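Local coordinates for regulating synaptic membrane exocytosis protein 2 (Rattus norvegicus, PDB 2BWQ) that probably takes part in regulating neurotransmitter release at the presynaptic membrane, as a Rab3-interacting molecule carrying this C2A domain, at residues Arg39-Pro49 / Glu86-Gln96; Glu105-Glu113 / Asp121-Gln129. All blocks are in the same frame, centred on the assembly; numbering follows the deposited sequence.

Contact 1 of 2, residues Arg39-Pro49 / Glu86-Gln96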
# COMPACT_ATOMS: atom_id res chain seq x y z
N ARG A 39 -4.33 -17.14 -1.53
CA ARG A 39 -5.16 -15.95 -1.43
C ARG A 39 -5.49 -15.39 -2.84
O ARG A 39 -4.84 -15.73 -3.81
CB ARG A 39 -4.30 -14.90 -0.67
CG ARG A 39 -3.91 -15.29 0.77
CD ARG A 39 -5.12 -15.48 1.63
NE ARG A 39 -4.76 -15.87 3.00
CZ ARG A 39 -5.59 -15.82 4.05
NH1 ARG A 39 -6.87 -15.44 3.90
NH2 ARG A 39 -5.11 -16.20 5.23
N ASN A 40 -6.44 -14.47 -2.87
CA ASN A 40 -6.70 -13.61 -4.02
C ASN A 40 -6.48 -12.20 -3.57
O ASN A 40 -7.43 -11.50 -3.19
CB ASN A 40 -8.15 -13.73 -4.53
CG ASN A 40 -8.51 -15.15 -4.91
OD1 ASN A 40 -7.73 -15.89 -5.58
ND2 ASN A 40 -9.72 -15.55 -4.49
N PRO A 41 -5.22 -11.79 -3.50
CA PRO A 41 -4.92 -10.52 -2.79
C PRO A 41 -5.05 -9.23 -3.62
O PRO A 41 -4.73 -9.21 -4.83
CB PRO A 41 -3.49 -10.74 -2.27
CG PRO A 41 -2.88 -11.67 -3.31
CD PRO A 41 -3.99 -12.50 -3.89
N TYR A 42 -5.49 -8.17 -2.93
CA TYR A 42 -5.42 -6.80 -3.48
C TYR A 42 -5.04 -5.87 -2.37
O TYR A 42 -5.24 -6.16 -1.21
CB TYR A 42 -6.70 -6.37 -4.21
CG TYR A 42 -7.88 -6.19 -3.28
CD1 TYR A 42 -8.16 -4.91 -2.71
CD2 TYR A 42 -8.80 -7.24 -3.08
CE1 TYR A 42 -9.28 -4.71 -1.90
CE2 TYR A 42 -9.91 -7.04 -2.23
CZ TYR A 42 -10.13 -5.76 -1.70
OH TYR A 42 -11.27 -5.55 -0.93
N VAL A 43 -4.54 -4.71 -2.79
CA VAL A 43 -4.19 -3.63 -1.87
C VAL A 43 -5.08 -2.43 -2.10
O VAL A 43 -5.36 -2.10 -3.23
CB VAL A 43 -2.72 -3.21 -2.08
CG1 VAL A 43 -2.36 -2.03 -1.19
CG2 VAL A 43 -1.78 -4.34 -1.67
N LYS A 44 -5.56 -1.84 -1.02
CA LYS A 44 -6.31 -0.57 -1.02
C LYS A 44 -5.47 0.48 -0.32
O LYS A 44 -4.81 0.19 0.69
CB LYS A 44 -7.62 -0.77 -0.25
CG LYS A 44 -8.50 0.45 -0.27
CD LYS A 44 -9.94 0.07 0.17
CE LYS A 44 -9.99 -0.39 1.62
NZ LYS A 44 -11.38 -0.75 2.05
N ILE A 45 -5.48 1.67 -0.91
CA ILE A 45 -4.76 2.78 -0.29
C ILE A 45 -5.67 3.96 -0.15
O ILE A 45 -6.34 4.35 -1.13
CB ILE A 45 -3.52 3.16 -1.03
CG1 ILE A 45 -2.61 1.93 -1.18
CG2 ILE A 45 -2.78 4.29 -0.28
CD1 ILE A 45 -1.08 2.09 -1.65
N TYR A 46 -5.74 4.54 1.04
CA TYR A 46 -6.34 5.86 1.28
C TYR A 46 -5.25 6.81 1.69
O TYR A 46 -4.39 6.56 2.56
CB TYR A 46 -7.38 5.84 2.38
CG TYR A 46 -8.75 5.40 1.99
CD1 TYR A 46 -9.57 6.25 1.29
CD2 TYR A 46 -9.25 4.14 2.34
CE1 TYR A 46 -10.85 5.87 0.95
CE2 TYR A 46 -10.55 3.76 1.98
CZ TYR A 46 -11.31 4.64 1.29
OH TYR A 46 -12.62 4.25 0.96
N PHE A 47 -5.24 7.97 1.04
CA PHE A 47 -4.41 9.10 1.42
C PHE A 47 -5.28 9.96 2.30
O PHE A 47 -6.20 10.62 1.80
CB PHE A 47 -3.98 9.87 0.15
CG PHE A 47 -3.04 10.95 0.39
CD1 PHE A 47 -1.90 10.74 1.17
CD2 PHE A 47 -3.26 12.20 -0.22
CE1 PHE A 47 -0.98 11.71 1.35
CE2 PHE A 47 -2.33 13.23 -0.04
CZ PHE A 47 -1.18 12.96 0.75
N LEU A 48 -5.00 9.92 3.57
CA LEU A 48 -5.89 10.58 4.59
C LEU A 48 -5.29 11.86 5.09
O LEU A 48 -4.09 12.05 5.03
CB LEU A 48 -6.09 9.64 5.76
CG LEU A 48 -6.77 8.33 5.37
CD1 LEU A 48 -6.80 7.41 6.56
CD2 LEU A 48 -8.21 8.57 4.84
N PRO A 49 -6.08 12.82 5.59
CA PRO A 49 -7.51 12.78 5.65
C PRO A 49 -8.25 13.01 4.38
O PRO A 49 -7.69 13.15 3.25
CB PRO A 49 -7.85 13.91 6.64
CG PRO A 49 -6.78 14.81 6.58
CD PRO A 49 -5.53 14.06 6.16
N GLU A 86 0.18 16.40 8.47
CA GLU A 86 -1.24 16.14 8.55
C GLU A 86 -1.73 15.12 7.51
O GLU A 86 -2.91 15.11 7.15
CB GLU A 86 -2.02 17.45 8.37
CG GLU A 86 -1.77 18.52 9.46
CD GLU A 86 -2.08 18.08 10.90
OE1 GLU A 86 -2.70 17.00 11.13
OE2 GLU A 86 -1.69 18.81 11.84
N ARG A 87 -0.82 14.32 6.95
CA ARG A 87 -1.23 13.34 5.90
C ARG A 87 -0.59 12.00 6.23
O ARG A 87 0.53 11.93 6.78
CB ARG A 87 -0.71 13.73 4.48
CG ARG A 87 -1.27 15.06 4.02
CD ARG A 87 -2.73 14.91 3.78
NE ARG A 87 -3.26 16.02 3.02
CZ ARG A 87 -3.84 17.04 3.61
NH1 ARG A 87 -3.96 17.06 4.95
NH2 ARG A 87 -4.30 18.05 2.88
N MET A 88 -1.32 10.95 5.89
CA MET A 88 -0.82 9.59 6.03
C MET A 88 -1.40 8.69 4.99
O MET A 88 -2.48 8.95 4.45
CB MET A 88 -1.12 9.01 7.42
CG MET A 88 -2.57 8.83 7.70
SD MET A 88 -2.78 8.59 9.48
CE MET A 88 -4.57 8.23 9.50
N LEU A 89 -0.67 7.64 4.66
CA LEU A 89 -1.16 6.62 3.75
C LEU A 89 -1.60 5.41 4.50
O LEU A 89 -0.82 4.81 5.24
CB LEU A 89 -0.01 6.19 2.79
CG LEU A 89 0.41 7.25 1.79
CD1 LEU A 89 1.77 6.83 1.19
CD2 LEU A 89 -0.59 7.39 0.65
N GLU A 90 -2.89 5.06 4.38
CA GLU A 90 -3.43 3.84 4.99
C GLU A 90 -3.48 2.77 3.92
O GLU A 90 -4.24 2.85 2.95
CB GLU A 90 -4.85 4.13 5.53
CG GLU A 90 -5.52 2.88 6.12
CD GLU A 90 -7.01 3.02 6.06
OE1 GLU A 90 -7.55 3.68 6.92
OE2 GLU A 90 -7.64 2.38 5.17
N ILE A 91 -2.60 1.80 4.06
CA ILE A 91 -2.39 0.73 3.07
C ILE A 91 -2.87 -0.57 3.67
O ILE A 91 -2.39 -0.98 4.70
CB ILE A 91 -0.89 0.66 2.70
CG1 ILE A 91 -0.48 2.04 2.15
CG2 ILE A 91 -0.65 -0.49 1.70
CD1 ILE A 91 1.11 2.21 2.14
N THR A 92 -3.87 -1.18 3.05
CA THR A 92 -4.46 -2.42 3.58
C THR A 92 -4.45 -3.48 2.53
O THR A 92 -4.65 -3.22 1.34
CB THR A 92 -5.89 -2.19 4.14
OG1 THR A 92 -6.73 -1.60 3.14
CG2 THR A 92 -5.81 -1.28 5.36
N LEU A 93 -4.23 -4.74 2.98
CA LEU A 93 -4.19 -5.90 2.08
C LEU A 93 -5.41 -6.77 2.42
O LEU A 93 -5.74 -6.95 3.58
CB LEU A 93 -2.89 -6.66 2.37
CG LEU A 93 -2.73 -7.91 1.47
CD1 LEU A 93 -2.45 -7.54 0.01
CD2 LEU A 93 -1.66 -8.80 2.05
N TRP A 94 -6.02 -7.33 1.36
CA TRP A 94 -7.29 -8.05 1.44
C TRP A 94 -7.23 -9.31 0.61
O TRP A 94 -6.59 -9.33 -0.44
CB TRP A 94 -8.45 -7.18 0.91
CG TRP A 94 -8.56 -5.93 1.68
CD1 TRP A 94 -7.93 -4.74 1.38
CD2 TRP A 94 -9.31 -5.71 2.91
NE1 TRP A 94 -8.22 -3.83 2.36
CE2 TRP A 94 -9.06 -4.36 3.29
CE3 TRP A 94 -10.15 -6.50 3.74
CZ2 TRP A 94 -9.61 -3.77 4.46
CZ3 TRP A 94 -10.71 -5.86 4.91
CH2 TRP A 94 -10.42 -4.55 5.25
N ASP A 95 -7.93 -10.35 1.08
CA ASP A 95 -8.18 -11.60 0.33
C ASP A 95 -9.59 -11.53 -0.21
O ASP A 95 -10.55 -11.52 0.61
CB ASP A 95 -8.04 -12.74 1.32
CG ASP A 95 -8.14 -14.11 0.69
OD1 ASP A 95 -8.13 -14.26 -0.54
OD2 ASP A 95 -8.32 -15.10 1.44
N GLN A 96 -9.72 -11.32 -1.53
CA GLN A 96 -11.03 -11.12 -2.19
C GLN A 96 -11.74 -12.46 -2.47
O GLN A 96 -11.22 -13.34 -3.14
CB GLN A 96 -10.82 -10.31 -3.50
CG GLN A 96 -12.12 -9.86 -4.21
CD GLN A 96 -11.89 -8.73 -5.24
OE1 GLN A 96 -12.48 -7.63 -5.11
NE2 GLN A 96 -11.15 -9.02 -6.28
O HOH W 1 -14.17 -6.47 -2.49

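Contact 2 of 2, residues Glu105-Glu113 / Asp121-Gln129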
# COMPACT_ATOMS: atom_id res chain seq x y z
N GLU A 105 -11.29 -11.15 3.49
CA GLU A 105 -10.56 -11.21 4.72
C GLU A 105 -9.48 -10.14 4.76
O GLU A 105 -8.70 -10.01 3.82
CB GLU A 105 -9.94 -12.61 4.96
CG GLU A 105 -9.29 -12.68 6.33
CD GLU A 105 -8.74 -14.06 6.71
OE1 GLU A 105 -8.80 -14.98 5.88
OE2 GLU A 105 -8.26 -14.21 7.86
N PHE A 106 -9.39 -9.46 5.87
CA PHE A 106 -8.37 -8.46 6.12
C PHE A 106 -7.06 -9.18 6.37
O PHE A 106 -6.99 -10.10 7.21
CB PHE A 106 -8.77 -7.71 7.39
CG PHE A 106 -7.75 -6.72 7.85
CD1 PHE A 106 -7.38 -5.61 7.08
CD2 PHE A 106 -7.16 -6.86 9.09
CE1 PHE A 106 -6.49 -4.67 7.57
CE2 PHE A 106 -6.23 -5.91 9.56
CZ PHE A 106 -5.91 -4.79 8.77
N LEU A 107 -6.02 -8.76 5.63
CA LEU A 107 -4.69 -9.41 5.78
C LEU A 107 -3.64 -8.47 6.36
O LEU A 107 -2.46 -8.78 6.37
CB LEU A 107 -4.18 -9.96 4.46
CG LEU A 107 -5.01 -11.10 3.83
CD1 LEU A 107 -4.43 -11.50 2.44
CD2 LEU A 107 -5.09 -12.28 4.78
N GLY A 108 -4.03 -7.25 6.75
CA GLY A 108 -3.08 -6.40 7.45
C GLY A 108 -3.00 -5.00 6.91
O GLY A 108 -3.53 -4.71 5.84
N GLU A 109 -2.39 -4.14 7.72
CA GLU A 109 -2.36 -2.71 7.44
C GLU A 109 -0.95 -2.20 7.62
O GLU A 109 -0.23 -2.64 8.54
CB GLU A 109 -3.32 -1.97 8.44
CG GLU A 109 -3.27 -0.43 8.28
CD GLU A 109 -4.32 0.27 9.04
OE1 GLU A 109 -5.32 -0.35 9.31
OE2 GLU A 109 -4.09 1.43 9.32
N ILE A 110 -0.56 -1.29 6.76
CA ILE A 110 0.65 -0.49 6.95
C ILE A 110 0.19 0.97 6.91
O ILE A 110 -0.51 1.40 6.00
CB ILE A 110 1.61 -0.77 5.76
CG1 ILE A 110 2.08 -2.23 5.82
CG2 ILE A 110 2.79 0.22 5.71
CD1 ILE A 110 2.40 -2.75 4.43
N LEU A 111 0.53 1.75 7.90
CA LEU A 111 0.07 3.16 8.03
C LEU A 111 1.32 4.03 8.01
O LEU A 111 2.13 3.95 8.96
CB LEU A 111 -0.74 3.36 9.33
CG LEU A 111 -1.41 4.69 9.48
CD1 LEU A 111 -2.48 4.90 8.38
CD2 LEU A 111 -2.09 4.69 10.88
N ILE A 112 1.49 4.83 6.96
CA ILE A 112 2.75 5.58 6.80
C ILE A 112 2.45 7.05 6.97
O ILE A 112 1.77 7.65 6.14
CB ILE A 112 3.37 5.29 5.42
CG1 ILE A 112 3.74 3.81 5.29
CG2 ILE A 112 4.63 6.20 5.18
CD1 ILE A 112 4.30 3.46 3.92
N GLU A 113 2.95 7.65 8.01
CA GLU A 113 2.89 9.12 8.20
C GLU A 113 3.79 9.81 7.17
O GLU A 113 4.98 9.45 7.08
CB GLU A 113 3.34 9.51 9.62
CG GLU A 113 2.34 9.02 10.67
CD GLU A 113 1.13 9.88 10.77
OE1 GLU A 113 0.97 10.91 10.10
OE2 GLU A 113 0.27 9.48 11.57
N ASP A 121 12.21 7.40 -3.47
CA ASP A 121 12.02 6.73 -4.77
C ASP A 121 12.66 5.37 -4.87
O ASP A 121 12.99 4.97 -6.01
CB ASP A 121 12.45 7.63 -5.95
CG ASP A 121 11.82 7.21 -7.22
OD1 ASP A 121 10.64 6.83 -7.23
OD2 ASP A 121 12.51 7.19 -8.28
N GLU A 122 12.88 4.70 -3.75
CA GLU A 122 13.36 3.33 -3.74
C GLU A 122 12.32 2.37 -3.21
O GLU A 122 11.57 2.74 -2.31
CB GLU A 122 14.61 3.20 -2.84
CG GLU A 122 15.84 3.97 -3.39
CD GLU A 122 16.56 3.31 -4.58
OE1 GLU A 122 16.08 2.31 -5.09
OE2 GLU A 122 17.67 3.83 -4.97
N PRO A 123 12.29 1.12 -3.61
CA PRO A 123 11.42 0.15 -3.00
C PRO A 123 11.91 -0.24 -1.59
O PRO A 123 13.13 -0.35 -1.37
CB PRO A 123 11.52 -1.08 -3.95
CG PRO A 123 12.87 -0.90 -4.56
CD PRO A 123 13.17 0.55 -4.66
N HIS A 124 10.92 -0.39 -0.70
CA HIS A 124 11.21 -0.88 0.64
C HIS A 124 10.13 -1.87 1.03
O HIS A 124 8.98 -1.75 0.61
CB HIS A 124 11.20 0.31 1.61
CG HIS A 124 12.37 1.21 1.43
ND1 HIS A 124 12.36 2.49 0.91
CD2 HIS A 124 13.66 0.93 1.69
CE1 HIS A 124 13.61 2.96 0.89
NE2 HIS A 124 14.40 2.02 1.33
N TRP A 125 10.52 -2.81 1.90
CA TRP A 125 9.57 -3.79 2.44
C TRP A 125 8.98 -3.30 3.76
O TRP A 125 9.69 -2.72 4.61
CB TRP A 125 10.30 -5.12 2.73
CG TRP A 125 10.65 -5.89 1.47
CD1 TRP A 125 11.89 -6.03 0.88
CD2 TRP A 125 9.74 -6.61 0.64
NE1 TRP A 125 11.80 -6.82 -0.24
CE2 TRP A 125 10.48 -7.17 -0.42
CE3 TRP A 125 8.37 -6.85 0.70
CZ2 TRP A 125 9.89 -7.99 -1.41
CZ3 TRP A 125 7.78 -7.68 -0.30
CH2 TRP A 125 8.53 -8.18 -1.34
N TYR A 126 7.67 -3.51 3.95
CA TYR A 126 6.95 -3.16 5.17
C TYR A 126 6.20 -4.39 5.69
O TYR A 126 5.49 -5.05 4.93
CB TYR A 126 5.92 -2.01 4.88
CG TYR A 126 6.58 -0.71 4.42
CD1 TYR A 126 6.92 -0.52 3.08
CD2 TYR A 126 6.85 0.28 5.34
CE1 TYR A 126 7.54 0.66 2.68
CE2 TYR A 126 7.45 1.49 4.93
CZ TYR A 126 7.77 1.66 3.59
OH TYR A 126 8.35 2.85 3.17
N LYS A 127 6.27 -4.56 7.01
CA LYS A 127 5.55 -5.69 7.62
C LYS A 127 4.09 -5.37 7.71
O LYS A 127 3.69 -4.31 8.16
CB LYS A 127 6.15 -5.98 8.99
CG LYS A 127 7.49 -6.76 8.82
CD LYS A 127 8.24 -7.08 10.09
CE LYS A 127 9.66 -7.56 9.73
NZ LYS A 127 10.44 -8.05 10.93
N LEU A 128 3.26 -6.31 7.27
CA LEU A 128 1.79 -6.18 7.46
C LEU A 128 1.40 -6.46 8.90
O LEU A 128 1.96 -7.34 9.55
CB LEU A 128 1.09 -7.21 6.58
CG LEU A 128 1.12 -6.89 5.08
CD1 LEU A 128 0.90 -8.11 4.25
CD2 LEU A 128 0.13 -5.74 4.76
N GLN A 129 0.47 -5.66 9.42
CA GLN A 129 0.11 -5.72 10.86
C GLN A 129 -1.35 -6.04 10.89
O GLN A 129 -2.13 -5.24 10.38
CB GLN A 129 0.35 -4.38 11.59
CG GLN A 129 1.77 -3.83 11.64
CD GLN A 129 2.62 -4.51 12.71
OE1 GLN A 129 3.09 -3.86 13.64
NE2 GLN A 129 2.80 -5.83 12.59
OXT GLN A 129 -1.79 -7.08 11.45

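Contact 1 of 2, residues Arg39-Pro49 / Glu86-Gln96
Strands 41-48 and 88-95 are the central antiparallel pair in one of the two four-stranded sheets of the C2 beta-sandwich. Their backbones bond in a regular ladder from Tyr42-Trp94 to Leu48-Met88. Beyond it, Asn40 O accepts a hydrogen bond from Gln96 N and Asn40 ND2 reaches Gln96 O at 3.0 Å, with the oxygen in its amide plane; Asn40 OD1 turns to the amide of Lys64. Asp95 closes this end with both oxygens. OD1 takes the backbone N of Asn40 at 2.9 Å in a nearly straight bond (176°), and OD2 forms a salt bridge with Arg39 NH1, also 2.9 Å, the two charged planes standing almost perpendicular (80°). Arg33 adds a second cation at Asp95 OD1, while Arg39 NE is held by the carbonyl of Pro31.

On the face of Tyr42 and Trp94, the tyrosine takes chi1 68°, with CG between the backbone N and the carbonyl carbon, which lays its ring against Trp94 on the adjacent strand. Trp94 CB sits over that ring in a CH-pi contact, 3.6 Å from the centroid; the pyrrole ring of Trp94 is nearly parallel to it but displaced, with little overlap. Trp94 NE1 turns back to Thr92 OG1 (2.8 Å), fixing the indole, and Lys44 CE rests close by.

The other face is buried and largely apolar: Val43 CG1 meets Ile91 CG2 at 3.7 Å, Ile45 CD1 meets Ile91 CG1, and Leu89 CD2 lies 3.6 Å from Phe47 CD1. Val22 and Ile24 of strand 19-28 cover it from the second sheet, the two-layer packing of a C2 beta-sandwich.

Contact 2 of 2, residues Glu105-Glu113 / Asp121-Gln129
Glu109 N donates to Gln129 O at 2.9 Å, a bent bond (148°) that ties the C-terminal carboxylate to strand 105-113. The return bond, from Gln129 N to Glu109 O, is longer at 3.2 Å. In both, the donor stands above the plane of the carbonyl it meets, so this two-bond clasp is skewed. It is made by the residue after Leu128, beyond strand 123-127, which itself runs at 121° to strand 105-113 and belongs to the other sheet. Gly108 CA passes 3.3 Å from the same Gln129 O. A CB at Gly108 would clash with Leu128 CB, and at the backbone angles found there it would also be pressed against the carbonyl O of Leu107.

Past the clasp the contact becomes apolar. Ile110 has CG1 beside its backbone N and anti to the carbonyl carbon (chi1 -66°), which sends CD1 between Tyr126 CB, at 3.6 Å, and Leu128 CD2, at 3.8 Å. Its CG2 branch lies against the root of the tyrosine, the two side chains crossing at about a right angle. Replacing Ile110 by an alanine would probably open a gap between Tyr126 CB and Leu128 CD2 and let both side chains shift. Two residues along the strand, on the same side, Ile112 CD1 comes over a face of the Tyr126 ring, offset toward its rim, 4.2 Å from the centroid in a CH-pi contact. Leu7 of strand 6-14 packs on Ile110, and Leu118 touches Tyr126.

Two imperfect backbone bonds thus fix the chain end, while branched aliphatic side chains and one aromatic face join the sheets, so the union probably rests more on apolar packing than on polar bonds.

How the contacts relate
Contact 1 and contact 2 have centres about 8 Å apart and are joined through neighbouring strands 88-95 and 105-113, which follow one another in the chain. Backbone bonds probably bridge them: Leu107 N lies 2.7 Å from Leu93 O, and Ile110 N lies 2.8 Å from Ile91 O. Side chains meet too, with Leu93 CD2 3.4 Å from Leu128 CD1, so the core beneath the first pair runs on into the C-terminal residues. At the Asp95 end, Glu105 gives Arg39 a further anionic partner, and Phe106 meets the Trp94 ring. Contact 1 is pairing within one sheet; contact 2 links that sheet's edge strand to the last strand of the other.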